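Side-chain contacts in lipopolysaccharide core biosynthesis protein (Thermoplasma volcanium GSS1, PDB 3GLV), which probably catalyses the transfer of the AMP portion of ATP to FMN, yielding the coenzyme FAD and diphosphate, and forms a homodimer: residues S40-R43 with I48-F51; A58-L63 with D67-G72; D76-V81 with Q103-K108. One frame throughout, in Å; residues are numbered along the deposited sequence.

Contact 1 of 3, residues S40-R43 with I48-F51; sequences STAR and IPIF
The guanidinium of R43 has the aliphatic side chain of I48 over one face: I48 CG1 stands 3.9 Å above the plane, shifted toward the rim of the group. Both branches of the isoleucine take part. I48 CD1 comes to 3.6 Å of R43 NH1, while on the other branch I48 CG2 sits 3.8 Å from R43 NH2, and the two side chains run at a slant to each other. R43 reaches this spot with CG beside its backbone N (chi1 -78°) and a chain extended from CG to NE. A second contact is apolar: A42 CB meets P49 CD at 3.8 Å and P49 CG slightly farther off. No hydrogen bond joins helix 39-44 to the loop 48-51. Behind them, A42 also packs on V10, a residue inferred to bind ATP, and D12 accepts hydrogen bonds from the backbone N of I50 and F51, which fasten the loop. The contact thus holds by van der Waals packing alone: buried A42 packs against P49, and I48 offers part of one guanidinium face hydrocarbon but no charge partner. R43 and I48 are exposed, so their exact pose may owe something to the crystal.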
loop_
_atom_site.group_PDB
_atom_site.type_symbol
_atom_site.label_atom_id
_atom_site.label_comp_id
_atom_site.label_asym_id
_atom_site.label_seq_id
_atom_site.Cartn_x
_atom_site.Cartn_y
_atom_site.Cartn_z
ATOM N N SER A 40 -10.383 17.150 -9.048
ATOM C CA SER A 40 -10.872 18.552 -8.947
ATOM C C SER A 40 -10.893 19.066 -7.503
ATOM O O SER A 40 -10.430 20.173 -7.206
ATOM C CB SER A 40 -12.271 18.740 -9.577
ATOM O OG SER A 40 -13.200 17.707 -9.208
ATOM N N THR A 41 -11.463 18.271 -6.609
ATOM C CA THR A 41 -11.500 18.612 -5.190
ATOM C C THR A 41 -10.096 18.889 -4.642
ATOM O O THR A 41 -9.848 19.956 -4.064
ATOM C CB THR A 41 -12.112 17.419 -4.383
ATOM O OG1 THR A 41 -13.348 17.062 -4.998
ATOM C CG2 THR A 41 -12.331 17.788 -2.910
ATOM N N ALA A 42 -9.168 17.944 -4.828
ATOM C CA ALA A 42 -7.797 18.183 -4.372
ATOM C C ALA A 42 -7.209 19.485 -4.957
ATOM O O ALA A 42 -6.643 20.321 -4.233
ATOM C CB ALA A 42 -6.863 16.951 -4.685
ATOM N N ARG A 43 -7.342 19.647 -6.264
ATOM C CA ARG A 43 -6.871 20.875 -6.909
ATOM C C ARG A 43 -7.489 22.119 -6.270
ATOM O O ARG A 43 -6.790 23.113 -6.008
ATOM C CB ARG A 43 -7.269 20.894 -8.383
ATOM C CG ARG A 43 -6.444 20.061 -9.269
ATOM C CD ARG A 43 -6.461 20.640 -10.677
ATOM N NE ARG A 43 -5.494 19.859 -11.367
ATOM C CZ ARG A 43 -4.358 20.279 -11.894
ATOM N NH1 ARG A 43 -4.006 21.561 -11.995
ATOM N NH2 ARG A 43 -3.592 19.342 -12.367
ATOM N N ILE A 48 -2.413 19.948 -5.750
ATOM C CA ILE A 48 -2.411 19.242 -7.016
ATOM C C ILE A 48 -1.788 17.852 -6.795
ATOM O O ILE A 48 -0.650 17.757 -6.382
ATOM C CB ILE A 48 -1.615 20.042 -8.073
ATOM C CG1 ILE A 48 -2.395 21.322 -8.443
ATOM C CG2 ILE A 48 -1.319 19.201 -9.317
ATOM C CD1 ILE A 48 -1.622 22.333 -9.353
ATOM N N PRO A 49 -2.532 16.771 -7.035
ATOM C CA PRO A 49 -1.843 15.472 -6.861
ATOM C C PRO A 49 -1.141 15.019 -8.160
ATOM O O PRO A 49 -1.623 15.306 -9.248
ATOM C CB PRO A 49 -2.964 14.518 -6.497
ATOM C CG PRO A 49 -4.259 15.232 -6.965
ATOM C CD PRO A 49 -3.984 16.645 -7.210
ATOM N N ILE A 50 -0.023 14.319 -8.039
ATOM C CA ILE A 50 0.740 13.840 -9.189
ATOM C C ILE A 50 0.145 12.542 -9.808
ATOM O O ILE A 50 0.326 12.248 -11.008
ATOM C CB ILE A 50 2.240 13.666 -8.715
ATOM C CG1 ILE A 50 3.187 13.687 -9.883
ATOM C CG2 ILE A 50 2.422 12.457 -7.851
ATOM C CD1 ILE A 50 4.621 13.637 -9.443
ATOM N N PHE A 51 -0.555 11.762 -8.982
ATOM C CA PHE A 51 -1.281 10.579 -9.466
ATOM C C PHE A 51 -2.760 10.916 -9.680
ATOM O O PHE A 51 -3.371 11.603 -8.855
ATOM C CB PHE A 51 -1.144 9.442 -8.449
ATOM C CG PHE A 51 0.168 8.717 -8.512
ATOM C CD1 PHE A 51 0.418 7.812 -9.549
ATOM C CD2 PHE A 51 1.103 8.843 -7.498
ATOM C CE1 PHE A 51 1.583 7.107 -9.614
ATOM C CE2 PHE A 51 2.302 8.142 -7.532
ATOM C CZ PHE A 51 2.565 7.267 -8.625
#

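Contact 2 of 3, residues A58-L63 with D67-G72; sequences ALISEL and DRAILG
A type I beta turn from I60 to L63 follows helix 53-60 in the short connection to strand 68-71, an outermost strand, within this chain, of the parallel sheet of this nucleotidyltransferase domain, and A69 on that strand packs back against I60 and S61. The contact is small and rests on one methyl group. A69 CB points to the first segment and is met by two consecutive residues: S61 OG lies 3.4 Å away from it, and I60 CG2 is 3.8 Å from the same A69 CB. The isoleucine uses its short branch here, while the rest of its side chain leads off into the core. The serine hydroxyl rests on the methyl, and its polar partner lies four residues back: S61 OG is hydrogen-bonded to L57 O in helix 53-60. With OG set beside the backbone N and anti to the carbonyl carbon (chi1 -68°), it is placed to bond L57 O while touching A69 CB. The bond from L63 N to I60 O, 3.2 Å, closes the turn, and E62 N to L59 O, 2.9 Å, precedes it. Nothing polar bridges the segments, and the backbones approach most closely at S61 and A69, whose CA atoms are 5.8 Å apart. Farther along the strand, L71 packs on E53, N54 and L57, extending the seam along helix 53-60. Strand 68-71 itself is hydrogen-bonded to strand 31-36, and I60 packs on V34 of that strand, on L22 of helix 16-26 and on F11, inferred to bind ATP. The turn and the helix before it face the second subunit: E62 forms a salt bridge with K23 of that subunit, and the A58 and L59 side chains pack on its L16 and I19.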
loop_
_atom_site.group_PDB
_atom_site.type_symbol
_atom_site.label_atom_id
_atom_site.label_comp_id
_atom_site.label_asym_id
_atom_site.label_seq_id
_atom_site.Cartn_x
_atom_site.Cartn_y
_atom_site.Cartn_z
ATOM N N ALA A 58 -7.373 3.027 -6.700
ATOM C CA ALA A 58 -6.929 1.632 -6.916
ATOM C C ALA A 58 -5.805 1.223 -5.961
ATOM O O ALA A 58 -5.810 0.111 -5.411
ATOM C CB ALA A 58 -6.498 1.432 -8.365
ATOM N N LEU A 59 -4.830 2.110 -5.747
ATOM C CA LEU A 59 -3.756 1.776 -4.839
ATOM C C LEU A 59 -4.278 1.646 -3.426
ATOM O O LEU A 59 -3.990 0.640 -2.770
ATOM C CB LEU A 59 -2.611 2.791 -4.898
ATOM C CG LEU A 59 -1.278 2.381 -4.345
ATOM C CD1 LEU A 59 -0.719 1.009 -4.869
ATOM C CD2 LEU A 59 -0.250 3.536 -4.561
ATOM N N ILE A 60 -5.057 2.613 -2.955
ATOM C CA ILE A 60 -5.655 2.526 -1.586
ATOM C C ILE A 60 -6.411 1.188 -1.366
ATOM O O ILE A 60 -6.356 0.589 -0.303
ATOM C CB ILE A 60 -6.606 3.738 -1.331
ATOM C CG1 ILE A 60 -5.822 4.890 -0.721
ATOM C CG2 ILE A 60 -7.771 3.390 -0.390
ATOM C CD1 ILE A 60 -5.238 4.551 0.645
ATOM N N SER A 61 -7.077 0.699 -2.413
ATOM C CA SER A 61 -7.868 -0.536 -2.358
ATOM C C SER A 61 -6.985 -1.775 -2.132
ATOM O O SER A 61 -7.501 -2.871 -1.853
ATOM C CB SER A 61 -8.610 -0.742 -3.696
ATOM O OG SER A 61 -9.587 0.291 -3.760
ATOM N N GLU A 62 -5.682 -1.632 -2.311
ATOM C CA GLU A 62 -4.787 -2.784 -2.206
ATOM C C GLU A 62 -4.282 -2.978 -0.797
ATOM O O GLU A 62 -3.542 -3.949 -0.551
ATOM C CB GLU A 62 -3.609 -2.651 -3.201
ATOM C CG GLU A 62 -4.052 -2.764 -4.693
ATOM C CD GLU A 62 -4.503 -4.144 -5.088
ATOM O OE1 GLU A 62 -4.057 -5.125 -4.446
ATOM O OE2 GLU A 62 -5.252 -4.255 -6.091
ATOM N N LEU A 63 -4.637 -2.077 0.122
ATOM C CA LEU A 63 -4.209 -2.204 1.515
ATOM C C LEU A 63 -5.022 -3.175 2.341
ATOM O O LEU A 63 -6.270 -3.167 2.318
ATOM C CB LEU A 63 -4.226 -0.863 2.222
ATOM C CG LEU A 63 -3.332 0.197 1.572
ATOM C CD1 LEU A 63 -3.667 1.550 2.186
ATOM C CD2 LEU A 63 -1.859 -0.202 1.716
ATOM N N ASP A 67 -11.396 -2.137 3.481
ATOM C CA ASP A 67 -12.440 -3.029 2.947
ATOM C C ASP A 67 -13.012 -2.503 1.650
ATOM O O ASP A 67 -13.162 -3.276 0.709
ATOM C CB ASP A 67 -13.488 -3.274 3.990
ATOM C CG ASP A 67 -12.899 -3.963 5.191
ATOM O OD1 ASP A 67 -12.415 -5.093 4.985
ATOM O OD2 ASP A 67 -12.801 -3.356 6.277
ATOM N N ARG A 68 -13.276 -1.194 1.589
ATOM C CA ARG A 68 -13.866 -0.573 0.390
ATOM C C ARG A 68 -13.341 0.825 0.198
ATOM O O ARG A 68 -13.155 1.571 1.167
ATOM C CB ARG A 68 -15.394 -0.481 0.506
ATOM C CG ARG A 68 -16.079 -1.727 0.040
ATOM C CD ARG A 68 -17.595 -1.647 0.250
ATOM N NE ARG A 68 -18.133 -0.472 -0.427
ATOM C CZ ARG A 68 -18.892 0.472 0.137
ATOM N NH1 ARG A 68 -19.245 0.413 1.430
ATOM N NH2 ARG A 68 -19.303 1.489 -0.617
ATOM N N ALA A 69 -13.154 1.190 -1.070
ATOM C CA ALA A 69 -12.722 2.529 -1.411
ATOM C C ALA A 69 -13.554 3.094 -2.510
ATOM O O ALA A 69 -13.847 2.411 -3.506
ATOM C CB ALA A 69 -11.238 2.542 -1.778
ATOM N N ILE A 70 -13.935 4.353 -2.327
ATOM C CA ILE A 70 -14.718 5.076 -3.293
ATOM C C ILE A 70 -14.244 6.499 -3.529
ATOM O O ILE A 70 -13.595 7.149 -2.675
ATOM C CB ILE A 70 -16.222 5.096 -2.948
ATOM C CG1 ILE A 70 -16.481 5.806 -1.635
ATOM C CG2 ILE A 70 -16.832 3.640 -2.888
ATOM C CD1 ILE A 70 -17.944 6.080 -1.484
ATOM N N LEU A 71 -14.585 7.009 -4.694
ATOM C CA LEU A 71 -14.330 8.415 -4.986
ATOM C C LEU A 71 -15.346 9.303 -4.232
ATOM O O LEU A 71 -16.530 8.998 -4.135
ATOM C CB LEU A 71 -14.373 8.646 -6.492
ATOM C CG LEU A 71 -13.066 8.812 -7.301
ATOM C CD1 LEU A 71 -11.806 8.421 -6.628
ATOM C CD2 LEU A 71 -13.166 8.174 -8.723
ATOM N N GLY A 72 -14.888 10.418 -3.723
ATOM C CA GLY A 72 -15.759 11.350 -3.069
ATOM C C GLY A 72 -16.579 12.214 -4.022
ATOM O O GLY A 72 -16.543 12.050 -5.218
#

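Contact 3 of 3, residues D76-V81 with Q103-K108; sequences DMMKTV and QSKINK
M78 and K105 carry the largest share of the contact between helix 77-84 and helix 96-109, their side chains sliding past each other in opposite directions. The methylene part of the lysine does the touching: K105 CD lies 3.9 Å from M78 CG and 4.2 Å from M77 CE, so it meets both methionines. Bends at chi2 (-50°) and chi3 fold M78 back, and M78 SD makes a longer apolar contact, 4.4 Å, to I106 CD1. The packing is loose, as the short helical segments pass 12.3 Å apart at an angle of 58°.

Hydrogen bonds stay within each helix. D76 is the N-cap of helix 77-84 and accepts from the backbone: K79 N stands 3.3 Å from D76 OD1, approaching from above the carboxylate plane. One turn of the other helix is braced by Q103 NE2 donating to N107 OD1 at 2.8 Å, the acceptor lying in the amide plane of Q103.

M78 also packs on L109 and I111, and I106 on I111, while M77 rests on L102. The contact therefore joins two helices on either side of strand 88-91 in the sequence, and it lies away from the inferred ATP-binding residues.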
loop_
_atom_site.group_PDB
_atom_site.type_symbol
_atom_site.label_atom_id
_atom_site.label_comp_id
_atom_site.label_asym_id
_atom_site.label_seq_id
_atom_site.Cartn_x
_atom_site.Cartn_y
_atom_site.Cartn_z
ATOM N N ASP A 76 -19.078 18.367 -1.883
ATOM C CA ASP A 76 -20.317 18.096 -1.162
ATOM C C ASP A 76 -20.100 16.884 -0.261
ATOM O O ASP A 76 -20.413 15.728 -0.634
ATOM C CB ASP A 76 -21.422 17.807 -2.173
ATOM C CG ASP A 76 -22.774 17.536 -1.512
ATOM O OD1 ASP A 76 -22.895 17.768 -0.271
ATOM O OD2 ASP A 76 -23.698 17.095 -2.247
ATOM N N MET A 77 -19.531 17.135 0.914
ATOM C CA MET A 77 -19.134 16.048 1.812
ATOM C C MET A 77 -20.353 15.325 2.417
ATOM O O MET A 77 -20.396 14.074 2.521
ATOM C CB MET A 77 -18.272 16.631 2.925
ATOM C CG MET A 77 -17.961 15.672 4.073
ATOM S SD MET A 77 -17.201 16.616 5.418
ATOM C CE MET A 77 -18.643 17.513 6.070
ATOM N N MET A 78 -21.355 16.116 2.801
ATOM C CA MET A 78 -22.526 15.531 3.418
ATOM C C MET A 78 -23.209 14.586 2.451
ATOM O O MET A 78 -23.754 13.612 2.884
ATOM C CB MET A 78 -23.504 16.597 3.969
ATOM C CG MET A 78 -23.146 17.079 5.431
ATOM S SD MET A 78 -22.849 15.793 6.751
ATOM C CE MET A 78 -24.343 14.779 6.584
ATOM N N LYS A 79 -23.162 14.847 1.146
ATOM C CA LYS A 79 -23.694 13.865 0.201
ATOM C C LYS A 79 -22.970 12.509 0.285
ATOM O O LYS A 79 -23.612 11.458 0.221
ATOM C CB LYS A 79 -23.635 14.370 -1.203
ATOM C CG LYS A 79 -24.222 13.391 -2.229
ATOM C CD LYS A 79 -24.508 14.144 -3.526
ATOM C CE LYS A 79 -25.054 13.248 -4.622
ATOM N NZ LYS A 79 -25.119 14.021 -5.925
ATOM N N THR A 80 -21.645 12.526 0.427
ATOM C CA THR A 80 -20.926 11.288 0.674
ATOM C C THR A 80 -21.373 10.618 1.993
ATOM O O THR A 80 -21.631 9.420 2.009
ATOM C CB THR A 80 -19.374 11.484 0.596
ATOM O OG1 THR A 80 -19.027 11.977 -0.707
ATOM C CG2 THR A 80 -18.608 10.162 0.855
ATOM N N VAL A 81 -21.531 11.382 3.073
ATOM C CA VAL A 81 -21.871 10.769 4.323
ATOM C C VAL A 81 -23.258 10.086 4.283
ATOM O O VAL A 81 -23.428 8.973 4.783
ATOM C CB VAL A 81 -21.889 11.780 5.447
ATOM C CG1 VAL A 81 -22.493 11.108 6.663
ATOM C CG2 VAL A 81 -20.450 12.338 5.704
ATOM N N GLN A 103 -19.360 18.106 13.577
ATOM C CA GLN A 103 -20.244 17.825 14.664
ATOM C C GLN A 103 -21.498 18.712 14.615
ATOM O O GLN A 103 -22.594 18.202 14.815
ATOM C CB GLN A 103 -19.537 17.983 16.004
ATOM C CG GLN A 103 -20.369 17.522 17.143
ATOM C CD GLN A 103 -20.611 16.020 17.118
ATOM O OE1 GLN A 103 -19.668 15.237 17.072
ATOM N NE2 GLN A 103 -21.885 15.616 17.152
ATOM N N SER A 104 -21.353 20.011 14.337
ATOM C CA SER A 104 -22.539 20.900 14.221
ATOM C C SER A 104 -23.465 20.449 13.111
ATOM O O SER A 104 -24.668 20.506 13.274
ATOM C CB SER A 104 -22.180 22.360 13.909
ATOM O OG SER A 104 -21.391 22.918 14.954
ATOM N N LYS A 105 -22.894 20.033 11.974
ATOM C CA LYS A 105 -23.724 19.518 10.869
ATOM C C LYS A 105 -24.557 18.289 11.286
ATOM O O LYS A 105 -25.775 18.254 11.082
ATOM C CB LYS A 105 -22.865 19.174 9.663
ATOM C CG LYS A 105 -22.278 20.420 8.966
ATOM C CD LYS A 105 -21.682 20.057 7.546
ATOM C CE LYS A 105 -21.006 21.284 6.857
ATOM N NZ LYS A 105 -19.773 21.699 7.539
ATOM N N ILE A 106 -23.875 17.334 11.926
ATOM C CA ILE A 106 -24.480 16.119 12.460
ATOM C C ILE A 106 -25.611 16.445 13.397
ATOM O O ILE A 106 -26.705 15.906 13.247
ATOM C CB ILE A 106 -23.427 15.212 13.239
ATOM C CG1 ILE A 106 -22.419 14.588 12.312
ATOM C CG2 ILE A 106 -24.084 14.048 14.030
ATOM C CD1 ILE A 106 -22.900 14.522 10.942
ATOM N N ASN A 107 -25.331 17.323 14.358
ATOM C CA ASN A 107 -26.283 17.683 15.373
ATOM C C ASN A 107 -27.514 18.365 14.772
ATOM O O ASN A 107 -28.597 18.070 15.192
ATOM C CB ASN A 107 -25.677 18.667 16.391
ATOM C CG ASN A 107 -24.582 18.033 17.276
ATOM O OD1 ASN A 107 -24.365 16.834 17.238
ATOM N ND2 ASN A 107 -23.892 18.865 18.079
ATOM N N LYS A 108 -27.344 19.303 13.838
ATOM C CA LYS A 108 -28.495 19.980 13.246
ATOM C C LYS A 108 -29.416 18.968 12.572
ATOM O O LYS A 108 -30.637 19.045 12.691
ATOM C CB LYS A 108 -28.052 21.059 12.235
ATOM C CG LYS A 108 -29.217 21.703 11.486
ATOM C CD LYS A 108 -28.808 22.918 10.637
ATOM C CE LYS A 108 -30.028 23.495 9.901
ATOM N NZ LYS A 108 -29.696 24.646 8.984
#

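How the contacts relate
The three contacts follow one another along the chain, all within the cytidylyltransferase-like domain. Contacts 1 and 2 have centres about 16 Å apart and are linked by the succession of helix 39-44 and helix 53-60, the loop 48-51 lying between these helices. Strand 68-71 of contact 2 leads on to helix 77-84 of contact 3, where G72 CA touches T80 OG1 at 4.1 Å, although the centres of these two contacts lie about 22 Å apart on opposite sides of the chain's centre. Contacts 1 and 3 are about 23 Å apart between centres and do not touch. Contacts 1 and 2 adjoin residues inferred to bind ATP, whereas contact 3 joins helices at a distance from them.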